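Local coordinates for protein HP0420 homologue (Helicobacter felis, PDB 3LW3) that is of unknown function but adopts a hotdog fold and forms an assembly of two chains, at residues Gly58-Ala63 / Ile96-Thr101; Ile112-Glu117 / Lys122-Asp127. All coordinates share one frame; numbering follows the deposited sequence.

Contact 1. Residues Gly58-Ala63 / Ile96-Thr101; sequences GFIVGA and IYFNAT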
ATOM      1  N   GLY B  58       0.701  -3.069   4.407  1.00 14.75           N
ATOM      2  CA  GLY B  58       0.410  -3.167   2.985  1.00 15.63           C
ATOM      3  C   GLY B  58      -1.090  -3.056   2.691  1.00 15.83           C
ATOM      4  O   GLY B  58      -1.474  -2.386   1.724  1.00 16.69           O
ATOM      5  N   PHE B  59      -1.938  -3.699   3.501  1.00 14.90           N
ATOM      6  CA  PHE B  59      -3.383  -3.617   3.304  1.00 14.29           C
ATOM      7  C   PHE B  59      -4.006  -2.246   3.692  1.00 15.68           C
ATOM      8  O   PHE B  59      -4.908  -1.742   3.000  1.00 15.46           O
ATOM      9  CB  PHE B  59      -4.065  -4.837   3.922  1.00 15.90           C
ATOM     10  CG  PHE B  59      -3.672  -6.112   3.210  1.00 16.74           C
ATOM     11  CD1 PHE B  59      -4.204  -6.401   1.933  1.00 16.80           C
ATOM     12  CD2 PHE B  59      -2.775  -7.001   3.779  1.00 16.15           C
ATOM     13  CE1 PHE B  59      -3.838  -7.551   1.244  1.00 17.85           C
ATOM     14  CE2 PHE B  59      -2.395  -8.150   3.067  1.00 16.22           C
ATOM     15  CZ  PHE B  59      -2.909  -8.414   1.818  1.00 17.49           C
ATOM     16  N   ILE B  60      -3.508  -1.632   4.765  1.00 14.91           N
ATOM     17  CA  ILE B  60      -4.003  -0.300   5.153  1.00 14.62           C
ATOM     18  C   ILE B  60      -3.666   0.734   4.045  1.00 14.90           C
ATOM     19  O   ILE B  60      -4.538   1.429   3.468  1.00 14.82           O
ATOM     20  CB  ILE B  60      -3.415   0.145   6.479  1.00 16.10           C
ATOM     21  CG1 ILE B  60      -3.825  -0.807   7.618  1.00 15.61           C
ATOM     22  CG2 ILE B  60      -3.754   1.631   6.753  1.00 15.63           C
ATOM     23  CD1 ILE B  60      -5.292  -1.137   7.650  1.00 16.31           C
ATOM     24  N   VAL B  61      -2.393   0.787   3.677  1.00 15.19           N
ATOM     25  CA  VAL B  61      -1.948   1.704   2.633  1.00 14.38           C
ATOM     26  C   VAL B  61      -2.553   1.284   1.262  1.00 15.84           C
ATOM     27  O   VAL B  61      -2.876   2.132   0.463  1.00 14.99           O
ATOM     28  CB  VAL B  61      -0.444   1.791   2.629  1.00 15.72           C
ATOM     29  CG1 VAL B  61       0.024   2.693   1.487  1.00 18.58           C
ATOM     30  CG2 VAL B  61       0.036   2.265   4.033  1.00 15.32           C
ATOM     31  N   GLY B  62      -2.689  -0.011   1.006  1.00 14.22           N
ATOM     32  CA  GLY B  62      -3.243  -0.527  -0.256  1.00 16.16           C
ATOM     33  C   GLY B  62      -4.669  -0.003  -0.438  1.00 15.34           C
ATOM     34  O   GLY B  62      -5.013   0.487  -1.500  1.00 15.68           O
ATOM     35  N   ALA B  63      -5.482  -0.050   0.631  1.00 14.85           N
ATOM     36  CA  ALA B  63      -6.856   0.478   0.559  1.00 16.23           C
ATOM     37  C   ALA B  63      -6.841   2.006   0.268  1.00 14.43           C
ATOM     38  O   ALA B  63      -7.585   2.499  -0.598  1.00 13.84           O
ATOM     39  CB  ALA B  63      -7.587   0.182   1.854  1.00 15.01           C
ATOM     40  N   ILE B  96     -13.068   0.113   8.143  1.00 16.24           N
ATOM     41  CA  ILE B  96     -12.344   1.409   7.926  1.00 15.09           C
ATOM     42  C   ILE B  96     -12.756   2.083   6.605  1.00 16.46           C
ATOM     43  O   ILE B  96     -12.536   1.484   5.533  1.00 17.28           O
ATOM     44  CB  ILE B  96     -10.827   1.176   7.876  1.00 15.73           C
ATOM     45  CG1 ILE B  96     -10.384   0.281   9.032  1.00 16.81           C
ATOM     46  CG2 ILE B  96     -10.082   2.488   7.938  1.00 15.27           C
ATOM     47  CD1 ILE B  96     -10.760   0.883  10.422  1.00 16.07           C
ATOM     48  N   TYR B  97     -13.355   3.277   6.675  1.00 16.22           N
ATOM     49  CA  TYR B  97     -13.717   4.041   5.455  1.00 15.15           C
ATOM     50  C   TYR B  97     -12.579   4.983   5.048  1.00 16.13           C
ATOM     51  O   TYR B  97     -12.136   5.830   5.846  1.00 17.00           O
ATOM     52  CB  TYR B  97     -14.995   4.842   5.710  1.00 16.93           C
ATOM     53  CG  TYR B  97     -16.212   3.965   5.708  1.00 18.61           C
ATOM     54  CD1 TYR B  97     -16.878   3.663   4.524  1.00 19.97           C
ATOM     55  CD2 TYR B  97     -16.653   3.387   6.895  1.00 19.93           C
ATOM     56  CE1 TYR B  97     -17.996   2.843   4.498  1.00 21.42           C
ATOM     57  CE2 TYR B  97     -17.743   2.553   6.891  1.00 23.08           C
ATOM     58  CZ  TYR B  97     -18.420   2.305   5.697  1.00 22.61           C
ATOM     59  OH  TYR B  97     -19.513   1.467   5.703  1.00 26.24           O
ATOM     60  N   PHE B  98     -12.090   4.817   3.817  1.00 13.16           N
ATOM     61  CA  PHE B  98     -11.065   5.721   3.310  1.00 14.22           C
ATOM     62  C   PHE B  98     -11.677   6.697   2.333  1.00 16.19           C
ATOM     63  O   PHE B  98     -12.200   6.291   1.287  1.00 16.35           O
ATOM     64  CB  PHE B  98      -9.943   4.965   2.597  1.00 15.47           C
ATOM     65  CG  PHE B  98      -9.148   4.060   3.531  1.00 15.39           C
ATOM     66  CD1 PHE B  98      -7.961   4.509   4.130  1.00 16.15           C
ATOM     67  CD2 PHE B  98      -9.587   2.769   3.816  1.00 15.82           C
ATOM     68  CE1 PHE B  98      -7.243   3.675   4.969  1.00 15.50           C
ATOM     69  CE2 PHE B  98      -8.822   1.932   4.702  1.00 15.11           C
ATOM     70  CZ  PHE B  98      -7.664   2.392   5.225  1.00 14.56           C
ATOM     71  N   ASN B  99     -11.589   7.981   2.668  1.00 15.69           N
ATOM     72  CA  ASN B  99     -12.180   9.070   1.876  1.00 14.62           C
ATOM     73  C   ASN B  99     -11.054   9.877   1.223  1.00 15.27           C
ATOM     74  O   ASN B  99     -10.256  10.491   1.944  1.00 15.91           O
ATOM     75  CB  ASN B  99     -13.004   9.966   2.810  1.00 15.47           C
ATOM     76  CG  ASN B  99     -14.093   9.193   3.550  1.00 17.23           C
ATOM     77  OD1 ASN B  99     -14.782   8.358   2.959  1.00 17.94           O
ATOM     78  ND2 ASN B  99     -14.228   9.434   4.863  1.00 19.82           N
ATOM     79  N   ALA B 100     -10.991   9.836  -0.110  1.00 14.47           N
ATOM     80  CA  ALA B 100      -9.960  10.537  -0.899  1.00 14.77           C
ATOM     81  C   ALA B 100     -10.556  11.830  -1.454  1.00 15.24           C
ATOM     82  O   ALA B 100     -11.701  11.857  -1.955  1.00 14.29           O
ATOM     83  CB  ALA B 100      -9.529   9.691  -2.032  1.00 15.33           C
ATOM     84  N   THR B 101      -9.739  12.864  -1.516  1.00 14.08           N
ATOM     85  CA  THR B 101     -10.133  14.135  -2.141  1.00 15.24           C
ATOM     86  C   THR B 101      -8.911  14.696  -2.874  1.00 16.40           C
ATOM     87  O   THR B 101      -7.813  14.812  -2.299  1.00 16.76           O
ATOM     88  CB  THR B 101     -10.615  15.170  -1.101  1.00 15.68           C
ATOM     89  OG1 THR B 101     -11.655  14.633  -0.274  1.00 17.01           O
ATOM     90  CG2 THR B 101     -11.086  16.524  -1.802  1.00 17.98           C
TER
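F98 of strand 96-105 meets A63 and I60 of helix 57-72 mainly through apolar contact, without a hydrogen bond between the segments. The methyl of A63 lies along the CD2-CE2 side of the phenyl ring, with A63 CB 3.6 Å from F98 CE2 and 3.8 Å from F98 CD2, while the A63 carbonyl carbon sits over one face of the ring. One turn back along the helix, I60 reaches the far end of the same ring more loosely: its CG2 branch stands 4.3 Å from F98 CZ. The F98 side chain leaves the strand toward the helix, and its first torsion (chi1 -65°, CG beside the backbone N) sets the ring so that its CD2-CE2 side meets A63 and CZ meets I60.

The arrangement belongs to the hotdog fold, in which the antiparallel sheet wraps round a long helix. The ring lies close enough to the helix for A63 C to sit over its face, A63 adding only a methyl. It also touches A64 and A67 further along the helix, and stands edge-to-face to F124 of strand 121-132.

One polar atom takes part as well: I60 O approaches the ring obliquely, 3.7 Å from F98 CZ. The strand's own backbone bonding runs within the sheet, F98 pairing with V40 and N99 with E115, while V61, turned away from F98, packs on M82 of the second subunit.

Contact 2. Residues Ile112-Glu117 / Lys122-Asp127; sequences IRVEGE and KVFEGD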
ATOM      1  N   ILE B 112      -3.527  13.870  -3.904  1.00 17.05           N
ATOM      2  CA  ILE B 112      -4.811  13.402  -3.368  1.00 17.94           C
ATOM      3  C   ILE B 112      -4.590  13.147  -1.881  1.00 17.49           C
ATOM      4  O   ILE B 112      -3.613  12.478  -1.485  1.00 17.48           O
ATOM      5  CB  ILE B 112      -5.328  12.100  -4.069  1.00 16.45           C
ATOM      6  CG1 ILE B 112      -5.690  12.322  -5.549  1.00 19.69           C
ATOM      7  CG2 ILE B 112      -6.620  11.577  -3.407  1.00 18.19           C
ATOM      8  CD1 ILE B 112      -4.690  12.761  -6.424  1.00 21.89           C
ATOM      9  N   ARG B 113      -5.462  13.700  -1.053  1.00 15.83           N
ATOM     10  CA  ARG B 113      -5.404  13.500   0.390  1.00 17.68           C
ATOM     11  C   ARG B 113      -6.410  12.402   0.764  1.00 17.12           C
ATOM     12  O   ARG B 113      -7.538  12.386   0.270  1.00 15.48           O
ATOM     13  CB  ARG B 113      -5.753  14.823   1.082  1.00 20.71           C
ATOM     14  CG  ARG B 113      -6.258  14.715   2.475  1.00 23.01           C
ATOM     15  CD  ARG B 113      -5.196  14.789   3.456  1.00 26.44           C
ATOM     16  NE  ARG B 113      -4.174  15.788   3.133  1.00 30.03           N
ATOM     17  CZ  ARG B 113      -3.879  16.859   3.872  1.00 34.65           C
ATOM     18  NH1 ARG B 113      -4.560  17.125   4.999  1.00 35.98           N
ATOM     19  NH2 ARG B 113      -2.894  17.669   3.480  1.00 34.34           N
ATOM     20  N   VAL B 114      -5.991  11.476   1.624  1.00 16.47           N
ATOM     21  CA  VAL B 114      -6.849  10.368   2.031  1.00 15.91           C
ATOM     22  C   VAL B 114      -6.944  10.338   3.552  1.00 17.39           C
ATOM     23  O   VAL B 114      -5.930  10.465   4.248  1.00 18.29           O
ATOM     24  CB  VAL B 114      -6.375   9.000   1.498  1.00 14.77           C
ATOM     25  CG1 VAL B 114      -7.314   7.914   1.948  1.00 14.62           C
ATOM     26  CG2 VAL B 114      -6.335   9.001  -0.036  1.00 16.14           C
ATOM     27  N   GLU B 115      -8.155  10.250   4.083  1.00 15.12           N
ATOM     28  CA  GLU B 115      -8.321  10.066   5.530  1.00 15.95           C
ATOM     29  C   GLU B 115      -9.059   8.769   5.717  1.00 15.44           C
ATOM     30  O   GLU B 115     -10.023   8.475   5.011  1.00 15.60           O
ATOM     31  CB  GLU B 115      -9.141  11.169   6.136  1.00 17.98           C
ATOM     32  CG  GLU B 115      -8.463  12.505   6.018  1.00 19.89           C
ATOM     33  CD  GLU B 115      -9.233  13.620   6.676  1.00 25.65           C
ATOM     34  OE1 GLU B 115     -10.421  13.432   7.053  1.00 27.93           O
ATOM     35  OE2 GLU B 115      -8.639  14.707   6.801  1.00 30.31           O
ATOM     36  N   GLY B 116      -8.597   7.966   6.664  1.00 14.83           N
ATOM     37  CA  GLY B 116      -9.286   6.724   6.960  1.00 15.78           C
ATOM     38  C   GLY B 116      -9.961   6.857   8.306  1.00 17.45           C
ATOM     39  O   GLY B 116      -9.319   7.368   9.266  1.00 16.45           O
ATOM     40  N   GLU B 117     -11.218   6.427   8.386  1.00 15.49           N
ATOM     41  CA  GLU B 117     -11.969   6.559   9.628  1.00 18.99           C
ATOM     42  C   GLU B 117     -12.605   5.274  10.083  1.00 17.86           C
ATOM     43  O   GLU B 117     -13.158   4.510   9.280  1.00 17.09           O
ATOM     44  CB  GLU B 117     -13.067   7.584   9.497  1.00 18.87           C
ATOM     45  CG  GLU B 117     -12.624   8.968   9.106  1.00 20.85           C
ATOM     46  CD  GLU B 117     -13.838   9.879   8.991  1.00 25.72           C
ATOM     47  OE1 GLU B 117     -14.980   9.401   8.736  1.00 25.42           O
ATOM     48  OE2 GLU B 117     -13.640  11.107   9.132  1.00 30.27           O
ATOM     49  N   LYS B 122     -10.665   9.428  13.009  1.00 17.84           N
ATOM     50  CA  LYS B 122      -9.571   9.317  12.044  1.00 19.29           C
ATOM     51  C   LYS B 122      -8.529   8.335  12.576  1.00 19.00           C
ATOM     52  O   LYS B 122      -8.043   8.508  13.710  1.00 19.41           O
ATOM     53  CB  LYS B 122      -8.898  10.665  11.796  1.00 19.60           C
ATOM     54  CG  LYS B 122      -7.921  10.610  10.620  1.00 20.55           C
ATOM     55  CD  LYS B 122      -7.630  12.001  10.084  1.00 23.23           C
ATOM     56  CE  LYS B 122      -7.122  12.869  11.165  1.00 26.40           C
ATOM     57  NZ  LYS B 122      -6.464  14.105  10.548  1.00 28.90           N
ATOM     58  N   VAL B 123      -8.190   7.317  11.787  1.00 15.90           N
ATOM     59  CA  VAL B 123      -7.148   6.346  12.177  1.00 17.28           C
ATOM     60  C   VAL B 123      -6.029   6.228  11.115  1.00 17.39           C
ATOM     61  O   VAL B 123      -5.043   5.497  11.294  1.00 17.79           O
ATOM     62  CB  VAL B 123      -7.720   4.946  12.429  1.00 16.28           C
ATOM     63  CG1 VAL B 123      -8.682   4.974  13.636  1.00 17.32           C
ATOM     64  CG2 VAL B 123      -8.455   4.457  11.147  1.00 16.52           C
ATOM     65  N   PHE B 124      -6.177   6.990  10.022  1.00 16.68           N
ATOM     66  CA  PHE B 124      -5.187   7.012   8.938  1.00 17.09           C
ATOM     67  C   PHE B 124      -5.250   8.370   8.260  1.00 16.09           C
ATOM     68  O   PHE B 124      -6.333   8.936   8.057  1.00 14.91           O
ATOM     69  CB  PHE B 124      -5.517   5.912   7.915  1.00 16.99           C
ATOM     70  CG  PHE B 124      -4.632   5.924   6.702  1.00 15.16           C
ATOM     71  CD1 PHE B 124      -3.434   5.189   6.695  1.00 16.35           C
ATOM     72  CD2 PHE B 124      -4.959   6.698   5.590  1.00 14.37           C
ATOM     73  CE1 PHE B 124      -2.590   5.218   5.598  1.00 16.01           C
ATOM     74  CE2 PHE B 124      -4.117   6.722   4.481  1.00 15.92           C
ATOM     75  CZ  PHE B 124      -2.952   5.964   4.477  1.00 16.10           C
ATOM     76  N   GLU B 125      -4.091   8.881   7.870  1.00 15.41           N
ATOM     77  CA  GLU B 125      -4.104  10.078   6.999  1.00 17.41           C
ATOM     78  C   GLU B 125      -2.901  10.038   6.046  1.00 18.13           C
ATOM     79  O   GLU B 125      -1.806   9.589   6.446  1.00 18.35           O
ATOM     80  CB  GLU B 125      -4.154  11.356   7.843  1.00 19.54           C
ATOM     81  CG  GLU B 125      -2.877  11.633   8.593  1.00 25.15           C
ATOM     82  CD  GLU B 125      -3.001  12.639   9.780  1.00 27.32           C
ATOM     83  OE1 GLU B 125      -4.005  13.393   9.879  1.00 30.52           O
ATOM     84  OE2 GLU B 125      -2.059  12.665  10.602  1.00 31.64           O
ATOM     85  N   GLY B 126      -3.100  10.431   4.789  1.00 16.71           N
ATOM     86  CA  GLY B 126      -1.998  10.434   3.859  1.00 18.67           C
ATOM     87  C   GLY B 126      -2.185  11.326   2.667  1.00 19.53           C
ATOM     88  O   GLY B 126      -3.323  11.613   2.325  1.00 18.50           O
ATOM     89  N   ASP B 127      -1.079  11.742   2.055  1.00 17.61           N
ATOM     90  CA  ASP B 127      -1.087  12.423   0.749  1.00 16.87           C
ATOM     91  C   ASP B 127      -0.405  11.540  -0.299  1.00 17.18           C
ATOM     92  O   ASP B 127       0.690  11.006  -0.048  1.00 17.84           O
ATOM     93  CB  ASP B 127      -0.401  13.791   0.838  1.00 19.15           C
ATOM     94  CG  ASP B 127      -1.185  14.753   1.707  1.00 23.58           C
ATOM     95  OD1 ASP B 127      -2.379  14.928   1.442  1.00 24.26           O
ATOM     96  OD2 ASP B 127      -0.653  15.296   2.703  1.00 28.05           O
TER
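The beta hairpin of strands 109-118 and 121-132 brings V114 and G116 opposite G126 and F124 as antiparallel hydrogen-bonded pairs. V114 N gives a nearly straight bond to G126 O (2.8 Å), and G126 N returns one to V114 O. G116 N binds F124 O. Between these pairs, CA-H...O contacts fill in the ladder, among them E125 CA to V114 O.

A classic beta bulge breaks the register where V123 and F124 both face G116. G116 O accepts from both, with V123 N at 2.8 Å and F124 N longer at 3.3 Å and more bent (139°); the two donors come from the same face of its carbonyl plane. Beyond the bulge E117 pairs with K122. G116, lacking a side chain, lies against F124 CB, and the F124 ring presents its edge to G116 N. With CG anti to the backbone N (chi1 175°), this ring extends along the hairpin toward V114, whose CG1 is 4.2 Å from F124 CE2. That face is covered by helix 57-72, with V114 and F124 both touching A64.

The other face is charged. R113 bends at chi2 and chi3 to bring NE within 2.6 Å of D127 OD1, a salt bridge on the syn side of the carboxylate, with guanidinium and carboxylate planes 57° apart. K122 NZ forms a second salt bridge along its own strand, 2.6 Å from E125 OE1. On its way K122 runs across E115, with K122 CD 4.1 Å from E115 CD; the E115 carboxylate, beyond salt-bridge distance of the ammonium, probably still helps to offset its charge.

Overall arrangement
Contact 1 is buried near the centre of the chain and joins helix to sheet through apolar side chains; contact 2 joins two neighbouring strands, chiefly through backbone hydrogen bonds, with one face toward the helix and the other bearing partly or fully exposed charges. The two share a sheet, since strand 96-105 lies beside strand 109-118: probable hydrogen bonds run from E117 N to Y97 O and from N99 N to E115 O. They also meet beneath the helix, where I60 CG2 packs 3.6 Å from F124 CD1. The rings of F98 and F124 thus belong to one apolar layer, while the salt bridges stay on the face turned from it.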